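PDB 4XJW: sialidase B from Streptococcus pneumoniae serotype 4, which hydrolyses alpha-(2->3)-, alpha-(2->6)- and alpha-(2->8)-glycosidic linkages of terminal sialic acid residues in oligosaccharides, glycoproteins and glycolipids. Local coordinates for residues A[90-98]-A[630-640]; A[197-205]-A[264-272]. The protein carries 1 engineered substitution. All coordinates share one frame; numbering follows the deposited sequence.

Contact 1: A[90-98]-A[630-640]; sequences SRPASLWGK and FEKYDSWSRNE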
loop_
_atom_site.group_PDB
_atom_site.type_symbol
_atom_site.label_atom_id
_atom_site.label_comp_id
_atom_site.label_asym_id
_atom_site.label_seq_id
_atom_site.Cartn_x
_atom_site.Cartn_y
_atom_site.Cartn_z
ATOM N N SER A 90 -13.319 -3.600 -15.951
ATOM C CA SER A 90 -12.023 -2.944 -15.991
ATOM C C SER A 90 -11.446 -2.816 -14.596
ATOM O O SER A 90 -12.159 -2.977 -13.601
ATOM C CB SER A 90 -12.151 -1.554 -16.623
ATOM O OG SER A 90 -12.839 -0.689 -15.737
ATOM N N ARG A 91 -10.148 -2.539 -14.523
ATOM C CA ARG A 91 -9.551 -2.118 -13.275
ATOM C C ARG A 91 -8.467 -1.083 -13.530
ATOM O O ARG A 91 -7.615 -1.270 -14.400
ATOM C CB ARG A 91 -8.944 -3.284 -12.501
ATOM C CG ARG A 91 -8.734 -2.925 -11.037
ATOM C CD ARG A 91 -7.710 -3.850 -10.385
ATOM N NE ARG A 91 -6.338 -3.432 -10.657
ATOM C CZ ARG A 91 -5.271 -4.017 -10.122
ATOM N NH1 ARG A 91 -5.436 -5.044 -9.295
ATOM N NH2 ARG A 91 -4.051 -3.568 -10.421
ATOM N N PRO A 92 -8.480 0.007 -12.755
ATOM C CA PRO A 92 -7.397 0.994 -12.834
ATOM C C PRO A 92 -6.032 0.389 -12.485
ATOM O O PRO A 92 -5.969 -0.718 -11.921
ATOM C CB PRO A 92 -7.792 2.015 -11.763
ATOM C CG PRO A 92 -9.306 1.953 -11.770
ATOM C CD PRO A 92 -9.599 0.484 -11.918
ATOM N N ALA A 93 -4.970 1.124 -12.828
ATOM C CA ALA A 93 -3.602 0.841 -12.377
ATOM C C ALA A 93 -3.213 -0.614 -12.577
ATOM O O ALA A 93 -2.781 -1.274 -11.636
ATOM C CB ALA A 93 -3.426 1.247 -10.907
ATOM N N SER A 94 -3.368 -1.112 -13.797
ATOM C CA SER A 94 -3.051 -2.513 -14.093
ATOM C C SER A 94 -1.771 -2.731 -14.912
ATOM O O SER A 94 -1.339 -3.874 -15.073
ATOM C CB SER A 94 -4.243 -3.179 -14.785
ATOM O OG SER A 94 -5.356 -3.245 -13.916
ATOM N N LEU A 95 -1.175 -1.653 -15.429
ATOM C CA LEU A 95 -0.114 -1.767 -16.440
ATOM C C LEU A 95 1.193 -1.100 -16.037
ATOM O O LEU A 95 1.220 -0.208 -15.194
ATOM C CB LEU A 95 -0.566 -1.094 -17.747
ATOM C CG LEU A 95 -1.771 -1.693 -18.456
ATOM C CD1 LEU A 95 -2.166 -0.836 -19.655
ATOM C CD2 LEU A 95 -1.475 -3.096 -18.912
ATOM N N TRP A 96 2.279 -1.538 -16.666
ATOM C CA TRP A 96 3.540 -0.809 -16.638
ATOM C C TRP A 96 3.775 -0.137 -17.981
ATOM O O TRP A 96 3.278 -0.605 -19.016
ATOM C CB TRP A 96 4.685 -1.774 -16.341
ATOM C CG TRP A 96 4.964 -1.904 -14.869
ATOM C CD1 TRP A 96 4.284 -2.685 -13.968
ATOM C CD2 TRP A 96 5.982 -1.219 -14.122
ATOM N NE1 TRP A 96 4.834 -2.530 -12.706
ATOM C CE2 TRP A 96 5.872 -1.633 -12.777
ATOM C CE3 TRP A 96 6.968 -0.283 -14.458
ATOM C CZ2 TRP A 96 6.714 -1.145 -11.769
ATOM C CZ3 TRP A 96 7.809 0.189 -13.462
ATOM C CH2 TRP A 96 7.675 -0.242 -12.132
ATOM N N GLY A 97 4.533 0.953 -17.972
ATOM C CA GLY A 97 4.830 1.687 -19.195
ATOM C C GLY A 97 6.293 1.574 -19.587
ATOM O O GLY A 97 6.629 1.020 -20.648
ATOM N N LYS A 98 7.165 2.082 -18.711
ATOM C CA LYS A 98 8.613 2.079 -18.933
ATOM C C LYS A 98 9.356 1.705 -17.657
ATOM O O LYS A 98 8.854 1.906 -16.553
ATOM C CB LYS A 98 9.106 3.463 -19.377
ATOM C CG LYS A 98 8.692 3.881 -20.779
ATOM C CD LYS A 98 9.317 5.220 -21.187
ATOM C CE LYS A 98 10.755 5.047 -21.681
ATOM N NZ LYS A 98 11.502 6.338 -21.690
ATOM N N PHE A 630 6.773 0.328 -3.455
ATOM C CA PHE A 630 5.889 1.484 -3.585
ATOM C C PHE A 630 4.477 1.121 -4.009
ATOM O O PHE A 630 4.239 0.068 -4.628
ATOM C CB PHE A 630 6.481 2.481 -4.585
ATOM C CG PHE A 630 6.516 1.972 -6.005
ATOM C CD1 PHE A 630 7.544 1.138 -6.438
ATOM C CD2 PHE A 630 5.518 2.329 -6.909
ATOM C CE1 PHE A 630 7.580 0.658 -7.754
ATOM C CE2 PHE A 630 5.556 1.867 -8.221
ATOM C CZ PHE A 630 6.576 1.035 -8.644
ATOM N N GLU A 631 3.547 2.023 -3.695
ATOM C CA GLU A 631 2.171 1.898 -4.117
ATOM C C GLU A 631 2.065 2.352 -5.567
ATOM O O GLU A 631 2.112 3.547 -5.848
ATOM C CB GLU A 631 1.288 2.762 -3.204
ATOM C CG GLU A 631 1.217 2.245 -1.753
ATOM C CD GLU A 631 0.481 3.188 -0.816
ATOM O OE1 GLU A 631 0.261 4.374 -1.171
ATOM O OE2 GLU A 631 0.077 2.724 0.275
ATOM N N LYS A 632 1.927 1.410 -6.493
ATOM C CA LYS A 632 1.813 1.747 -7.911
ATOM C C LYS A 632 0.359 2.042 -8.296
ATOM O O LYS A 632 -0.243 1.377 -9.145
ATOM C CB LYS A 632 2.404 0.654 -8.813
ATOM C CG LYS A 632 2.666 1.153 -10.236
ATOM C CD LYS A 632 3.180 0.072 -11.161
ATOM C CE LYS A 632 3.417 0.638 -12.553
ATOM N NZ LYS A 632 4.635 1.483 -12.584
ATOM N N TYR A 633 -0.204 3.058 -7.661
ATOM C CA TYR A 633 -1.549 3.515 -7.995
ATOM C C TYR A 633 -1.768 4.841 -7.327
ATOM O O TYR A 633 -0.959 5.287 -6.505
ATOM C CB TYR A 633 -2.625 2.497 -7.578
ATOM C CG TYR A 633 -3.042 2.509 -6.117
ATOM C CD1 TYR A 633 -2.170 2.102 -5.107
ATOM C CD2 TYR A 633 -4.309 2.929 -5.752
ATOM C CE1 TYR A 633 -2.570 2.108 -3.766
ATOM C CE2 TYR A 633 -4.726 2.932 -4.435
ATOM C CZ TYR A 633 -3.860 2.514 -3.439
ATOM O OH TYR A 633 -4.294 2.530 -2.126
ATOM N N ASP A 634 -2.853 5.498 -7.698
ATOM C CA ASP A 634 -3.156 6.763 -7.070
ATOM C C ASP A 634 -4.003 6.506 -5.827
ATOM O O ASP A 634 -5.212 6.271 -5.911
ATOM C CB ASP A 634 -3.861 7.681 -8.054
ATOM C CG ASP A 634 -4.021 9.079 -7.510
ATOM O OD1 ASP A 634 -4.259 9.212 -6.292
ATOM O OD2 ASP A 634 -3.912 10.039 -8.304
ATOM N N SER A 635 -3.348 6.529 -4.672
ATOM C CA SER A 635 -3.991 6.155 -3.414
ATOM C C SER A 635 -4.859 7.280 -2.838
ATOM O O SER A 635 -5.453 7.123 -1.767
ATOM C CB SER A 635 -2.943 5.687 -2.394
ATOM O OG SER A 635 -2.169 6.784 -1.933
ATOM N N TRP A 636 -4.938 8.406 -3.543
ATOM C CA TRP A 636 -5.869 9.459 -3.168
ATOM C C TRP A 636 -7.164 9.318 -3.956
ATOM O O TRP A 636 -8.246 9.607 -3.445
ATOM C CB TRP A 636 -5.258 10.841 -3.414
ATOM C CG TRP A 636 -6.057 11.970 -2.794
ATOM C CD1 TRP A 636 -6.995 12.754 -3.400
ATOM C CD2 TRP A 636 -5.956 12.429 -1.448
ATOM N NE1 TRP A 636 -7.483 13.677 -2.509
ATOM C CE2 TRP A 636 -6.863 13.497 -1.300
ATOM C CE3 TRP A 636 -5.187 12.045 -0.352
ATOM C CZ2 TRP A 636 -7.022 14.182 -0.094
ATOM C CZ3 TRP A 636 -5.345 12.726 0.847
ATOM C CH2 TRP A 636 -6.259 13.784 0.966
ATOM N N SER A 637 -7.055 8.885 -5.207
ATOM C CA SER A 637 -8.225 8.866 -6.090
ATOM C C SER A 637 -9.357 7.974 -5.588
ATOM O O SER A 637 -9.141 6.819 -5.248
ATOM C CB SER A 637 -7.829 8.413 -7.496
ATOM O OG SER A 637 -8.993 8.177 -8.276
ATOM N N ARG A 638 -10.580 8.506 -5.581
ATOM C CA ARG A 638 -11.743 7.697 -5.200
ATOM C C ARG A 638 -12.169 6.730 -6.307
ATOM O O ARG A 638 -13.129 5.977 -6.139
ATOM C CB ARG A 638 -12.925 8.602 -4.793
ATOM C CG ARG A 638 -12.707 9.401 -3.514
ATOM C CD ARG A 638 -11.913 8.685 -2.417
ATOM N NE ARG A 638 -12.730 7.840 -1.538
ATOM C CZ ARG A 638 -12.305 7.320 -0.382
ATOM N NH1 ARG A 638 -11.070 7.549 0.042
ATOM N NH2 ARG A 638 -13.113 6.563 0.356
ATOM N N ASN A 639 -11.455 6.744 -7.434
ATOM C CA ASN A 639 -11.671 5.766 -8.498
ATOM C C ASN A 639 -10.741 4.564 -8.403
ATOM O O ASN A 639 -10.902 3.604 -9.153
ATOM C CB ASN A 639 -11.508 6.404 -9.878
ATOM C CG ASN A 639 -12.161 5.574 -10.982
ATOM O OD1 ASN A 639 -13.371 5.334 -10.952
ATOM N ND2 ASN A 639 -11.372 5.142 -11.964
ATOM N N GLU A 640 -9.757 4.625 -7.510
ATOM C CA GLU A 640 -8.744 3.564 -7.451
ATOM C C GLU A 640 -8.655 2.887 -6.085
ATOM O O GLU A 640 -7.612 2.354 -5.727
ATOM C CB GLU A 640 -7.380 4.097 -7.930
ATOM C CG GLU A 640 -7.451 4.711 -9.334
ATOM C CD GLU A 640 -6.124 4.859 -10.049
ATOM O OE1 GLU A 640 -5.061 4.498 -9.467
ATOM O OE2 GLU A 640 -6.150 5.326 -11.213
HETATM O O HOH W 1 -5.196 3.857 -13.481
HETATM O O HOH W 2 -0.252 -0.535 -10.962
#
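At the junction between the concanavalin-like N-terminal domain and the beta-propeller of the sialidase, K632 of the propeller passes across one face of the W96 indole in a cation-pi contact. Its ammonium NZ stands 3.2 Å from the centroid of the six-membered W96 ring and only 4° off the ring normal, while CE lies over the five-membered ring of W96 in a CH-pi contact, 3.4 Å from its centroid. The lysine chain runs extended as far as CE and then bends (chi4 74°), which swings NZ over the benzo half of the indole. K632 NZ has a second partner in a salt bridge with D607, and W96 NE1 hydrogen-bonds to Q648 OE1. F630 receives the indole at the edge of its ring, with CZ 3.8 Å from W96 CZ2.

Further along, the loop 92-93 meets the other segment through small apolar groups. A93 CB abuts Y633 CB at 3.6 Å, and P92 CB rests on E640 CG, also at 3.6 Å. Here the polar links are made by water: one molecule donates to both A93 O (2.7 Å) and K632 O (2.6 Å), and another bridges A93 N to E640 OE2. The other carboxylate oxygen, E640 OE1, accepts from D634 N at 3.0 Å, tying down the loop 634-640. Within 90-98, the R91 guanidinium donates through NE to P92 O and through NH2 to A93 O, holding the loop after the strand.

Segment 90-98 continues from strand 85-91, an outermost strand of its sheet, whereas 630-640 leaves strand 626-631, the middle strand of a three-stranded sheet; W96 and F630 both pack on I650 of its neighbour, strand 647-652.

Contact 2: A[197-205]-A[264-272]; sequences SGDSTQANY and EEQLVYWPR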
loop_
_atom_site.group_PDB
_atom_site.type_symbol
_atom_site.label_atom_id
_atom_site.label_comp_id
_atom_site.label_asym_id
_atom_site.label_seq_id
_atom_site.Cartn_x
_atom_site.Cartn_y
_atom_site.Cartn_z
ATOM N N SER A 197 -1.981 -10.767 -2.416
ATOM C CA SER A 197 -3.256 -11.413 -2.098
ATOM C C SER A 197 -3.143 -12.928 -2.011
ATOM O O SER A 197 -2.586 -13.569 -2.899
ATOM C CB SER A 197 -4.295 -11.059 -3.154
ATOM O OG SER A 197 -4.518 -9.675 -3.191
ATOM N N GLY A 198 -3.669 -13.499 -0.936
ATOM C CA GLY A 198 -3.678 -14.946 -0.791
ATOM C C GLY A 198 -2.469 -15.490 -0.059
ATOM O O GLY A 198 -2.343 -16.705 0.159
ATOM N N ASP A 199 -1.557 -14.598 0.318
ATOM C CA ASP A 199 -0.437 -15.007 1.154
ATOM C C ASP A 199 -0.839 -15.271 2.609
ATOM O O ASP A 199 -2.022 -15.266 2.955
ATOM C CB ASP A 199 0.757 -14.034 1.034
ATOM C CG ASP A 199 0.524 -12.674 1.699
ATOM O OD1 ASP A 199 -0.456 -12.502 2.451
ATOM O OD2 ASP A 199 1.377 -11.770 1.484
ATOM N N SER A 200 0.159 -15.503 3.454
ATOM C CA SER A 200 -0.068 -15.850 4.858
ATOM C C SER A 200 -0.856 -14.815 5.667
ATOM O O SER A 200 -1.415 -15.151 6.717
ATOM C CB SER A 200 1.273 -16.069 5.545
ATOM O OG SER A 200 2.082 -14.916 5.413
ATOM N N THR A 201 -0.887 -13.563 5.212
ATOM C CA THR A 201 -1.617 -12.525 5.943
ATOM C C THR A 201 -3.123 -12.659 5.771
ATOM O O THR A 201 -3.889 -12.247 6.647
ATOM C CB THR A 201 -1.218 -11.083 5.532
ATOM O OG1 THR A 201 -1.671 -10.796 4.199
ATOM C CG2 THR A 201 0.286 -10.875 5.636
ATOM N N GLN A 202 -3.526 -13.245 4.644
ATOM C CA GLN A 202 -4.925 -13.320 4.225
ATOM C C GLN A 202 -5.606 -11.961 4.088
ATOM O O GLN A 202 -6.834 -11.872 4.019
ATOM C CB GLN A 202 -5.721 -14.275 5.119
ATOM C CG GLN A 202 -5.287 -15.727 4.942
ATOM C CD GLN A 202 -5.629 -16.288 3.567
ATOM O OE1 GLN A 202 -4.753 -16.469 2.710
ATOM N NE2 GLN A 202 -6.901 -16.594 3.358
ATOM N N ALA A 203 -4.812 -10.899 4.018
ATOM C CA ALA A 203 -5.382 -9.621 3.620
ATOM C C ALA A 203 -5.370 -9.535 2.113
ATOM O O ALA A 203 -4.402 -9.927 1.460
ATOM C CB ALA A 203 -4.595 -8.467 4.213
ATOM N N ASN A 204 -6.443 -9.006 1.549
ATOM C CA ASN A 204 -6.508 -8.841 0.111
ATOM C C ASN A 204 -5.887 -7.527 -0.346
ATOM O O ASN A 204 -5.698 -7.323 -1.544
ATOM C CB ASN A 204 -7.963 -8.946 -0.368
ATOM C CG ASN A 204 -8.082 -9.306 -1.849
ATOM O OD1 ASN A 204 -7.216 -9.977 -2.425
ATOM N ND2 ASN A 204 -9.172 -8.863 -2.473
ATOM N N TYR A 205 -5.550 -6.646 0.604
ATOM C CA TYR A 205 -5.049 -5.302 0.269
ATOM C C TYR A 205 -3.842 -4.941 1.117
ATOM O O TYR A 205 -3.711 -5.415 2.245
ATOM C CB TYR A 205 -6.159 -4.252 0.425
ATOM C CG TYR A 205 -7.410 -4.670 -0.311
ATOM C CD1 TYR A 205 -7.537 -4.451 -1.686
ATOM C CD2 TYR A 205 -8.407 -5.372 0.348
ATOM C CE1 TYR A 205 -8.663 -4.882 -2.380
ATOM C CE2 TYR A 205 -9.531 -5.809 -0.330
ATOM C CZ TYR A 205 -9.648 -5.571 -1.680
ATOM O OH TYR A 205 -10.757 -6.033 -2.332
ATOM N N GLU A 264 -11.883 -11.753 12.326
ATOM C CA GLU A 264 -11.206 -12.785 11.540
ATOM C C GLU A 264 -10.340 -12.180 10.429
ATOM O O GLU A 264 -10.688 -11.156 9.849
ATOM C CB GLU A 264 -12.248 -13.743 10.940
ATOM C CG GLU A 264 -11.682 -14.873 10.070
ATOM C CD GLU A 264 -12.742 -15.586 9.231
ATOM O OE1 GLU A 264 -13.886 -15.094 9.137
ATOM O OE2 GLU A 264 -12.423 -16.646 8.658
ATOM N N GLU A 265 -9.210 -12.817 10.136
ATOM C CA GLU A 265 -8.411 -12.437 8.978
ATOM C C GLU A 265 -9.066 -13.011 7.725
ATOM O O GLU A 265 -8.907 -14.203 7.424
ATOM C CB GLU A 265 -6.981 -12.964 9.127
ATOM C CG GLU A 265 -6.215 -12.358 10.303
ATOM C CD GLU A 265 -5.284 -13.369 10.970
ATOM O OE1 GLU A 265 -5.061 -14.456 10.390
ATOM O OE2 GLU A 265 -4.784 -13.074 12.072
ATOM N N GLN A 266 -9.815 -12.179 7.006
ATOM C CA GLN A 266 -10.565 -12.630 5.840
ATOM C C GLN A 266 -10.046 -12.004 4.564
ATOM O O GLN A 266 -9.828 -10.790 4.509
ATOM C CB GLN A 266 -12.031 -12.222 5.960
ATOM C CG GLN A 266 -12.880 -13.073 6.858
ATOM C CD GLN A 266 -14.254 -12.470 7.030
ATOM O OE1 GLN A 266 -14.485 -11.700 7.954
ATOM N NE2 GLN A 266 -15.172 -12.805 6.127
ATOM N N LEU A 267 -9.893 -12.834 3.540
ATOM C CA LEU A 267 -9.556 -12.385 2.199
ATOM C C LEU A 267 -10.879 -12.025 1.521
ATOM O O LEU A 267 -11.608 -12.903 1.059
ATOM C CB LEU A 267 -8.819 -13.513 1.457
ATOM C CG LEU A 267 -7.973 -13.213 0.222
ATOM C CD1 LEU A 267 -6.787 -12.357 0.582
ATOM C CD2 LEU A 267 -7.498 -14.514 -0.438
ATOM N N VAL A 268 -11.202 -10.735 1.488
ATOM C CA VAL A 268 -12.501 -10.282 0.994
ATOM C C VAL A 268 -12.320 -9.433 -0.250
ATOM O O VAL A 268 -11.425 -8.582 -0.314
ATOM C CB VAL A 268 -13.248 -9.437 2.052
ATOM C CG1 VAL A 268 -14.663 -9.119 1.586
ATOM C CG2 VAL A 268 -13.278 -10.166 3.385
ATOM N N TYR A 269 -13.152 -9.680 -1.253
ATOM C CA TYR A 269 -13.253 -8.773 -2.381
ATOM C C TYR A 269 -14.096 -7.579 -1.948
ATOM O O TYR A 269 -15.305 -7.699 -1.774
ATOM C CB TYR A 269 -13.921 -9.459 -3.575
ATOM C CG TYR A 269 -14.243 -8.475 -4.664
ATOM C CD1 TYR A 269 -13.263 -8.051 -5.556
ATOM C CD2 TYR A 269 -15.524 -7.930 -4.779
ATOM C CE1 TYR A 269 -13.555 -7.117 -6.542
ATOM C CE2 TYR A 269 -15.823 -7.007 -5.762
ATOM C CZ TYR A 269 -14.833 -6.606 -6.643
ATOM O OH TYR A 269 -15.141 -5.685 -7.620
ATOM N N TRP A 270 -13.460 -6.430 -1.763
ATOM C CA TRP A 270 -14.179 -5.238 -1.337
ATOM C C TRP A 270 -14.816 -4.579 -2.551
ATOM O O TRP A 270 -14.167 -4.408 -3.581
ATOM C CB TRP A 270 -13.234 -4.262 -0.632
ATOM C CG TRP A 270 -13.873 -3.622 0.561
ATOM C CD1 TRP A 270 -14.313 -2.325 0.675
ATOM C CD2 TRP A 270 -14.216 -4.273 1.782
ATOM N NE1 TRP A 270 -14.870 -2.130 1.911
ATOM C CE2 TRP A 270 -14.823 -3.307 2.613
ATOM C CE3 TRP A 270 -14.040 -5.573 2.271
ATOM C CZ2 TRP A 270 -15.266 -3.614 3.910
ATOM C CZ3 TRP A 270 -14.472 -5.869 3.542
ATOM C CH2 TRP A 270 -15.083 -4.899 4.348
ATOM N N PRO A 271 -16.098 -4.204 -2.436
ATOM C CA PRO A 271 -16.818 -3.635 -3.582
ATOM C C PRO A 271 -16.219 -2.318 -4.088
ATOM O O PRO A 271 -15.789 -1.468 -3.287
ATOM C CB PRO A 271 -18.246 -3.437 -3.039
ATOM C CG PRO A 271 -18.089 -3.371 -1.544
ATOM C CD PRO A 271 -16.931 -4.289 -1.223
ATOM N N ARG A 272 -16.191 -2.174 -5.414
ATOM C CA ARG A 272 -15.629 -0.996 -6.076
ATOM C C ARG A 272 -16.698 -0.106 -6.729
ATOM O O ARG A 272 -16.381 0.911 -7.334
ATOM C CB ARG A 272 -14.581 -1.417 -7.112
ATOM C CG ARG A 272 -13.558 -2.443 -6.593
ATOM C CD ARG A 272 -12.290 -2.513 -7.464
ATOM N NE ARG A 272 -11.585 -1.242 -7.350
ATOM C CZ ARG A 272 -11.647 -0.276 -8.265
ATOM N NH1 ARG A 272 -12.291 -0.478 -9.401
ATOM N NH2 ARG A 272 -11.040 0.885 -8.059
HETATM O O HOH W 3 -9.141 -8.843 2.800
HETATM O O HOH W 4 -11.623 -4.862 -4.507
#
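Two direct hydrogen bonds join the loops 197-205 and 264-272, each pairing a side chain of 197-205 with a main-chain atom of 264-272. N204 ND2 donates to V268 O at 3.1 Å, approaching from above the carbonyl plane and with a bent N-H...O angle of 140°. The amide reaches that carbonyl because its CG is anti to the backbone N (chi1 -158°). W270 N, by contrast, points almost straight at Y205 OH, 2.8 Å away at 170°. The tyrosine hydroxyl therefore accepts here, and donates a hydrogen bond to a water 2.6 Å from Y205 OH, which in turn donates to W270 O.

A second water sits between the backbones, accepting from N204 N and V268 N and donating to Q266 O at 2.7 Å.

These loops belong to the sialidase beta-propeller: the first runs into strand 205-213, an edge strand of a four-stranded antiparallel blade, and the second connects strand 255-256 of that same blade to strand 286-294 of the next sheet.

Apolar packing centres on L267, whose branches are spread over the opposite loop. CD1 touches N204 CB at 3.7 Å, and CD2 lies 3.9 Å from G198 CA. W270 CB packs against Y205 CZ at 4.0 Å.

Within 197-205, S197 OG donates to N204 OD1 at 2.8 Å, so both ends of the N204 amide are engaged. D199 OD1 accepts from T201 N, forming an Asx turn, and also from T201 OG1, and T201 OG1 accepts from A203 N in an ST turn.

Contact 2 is nested along the chain within the loop closed by contact 1, and their centres lie about 18 Å apart. R272 joins them: its NH2 is 2.9 Å from N639 O, a probable hydrogen bond, and its NH1 packs 3.8 Å from P92 CD. Both also approach R207, which by similarity binds substrate. The side chain of Y633 in contact 1 is about 3 Å from that of R207, and the side chain of Y205 in contact 2 is about 6 Å from that of R207. F630 is about 7 Å from the probable nucleophile Y615, and Y205 about 10 Å from the probable proton acceptor D232, side chain to side chain. The pocket holding optactin is lined by other residues.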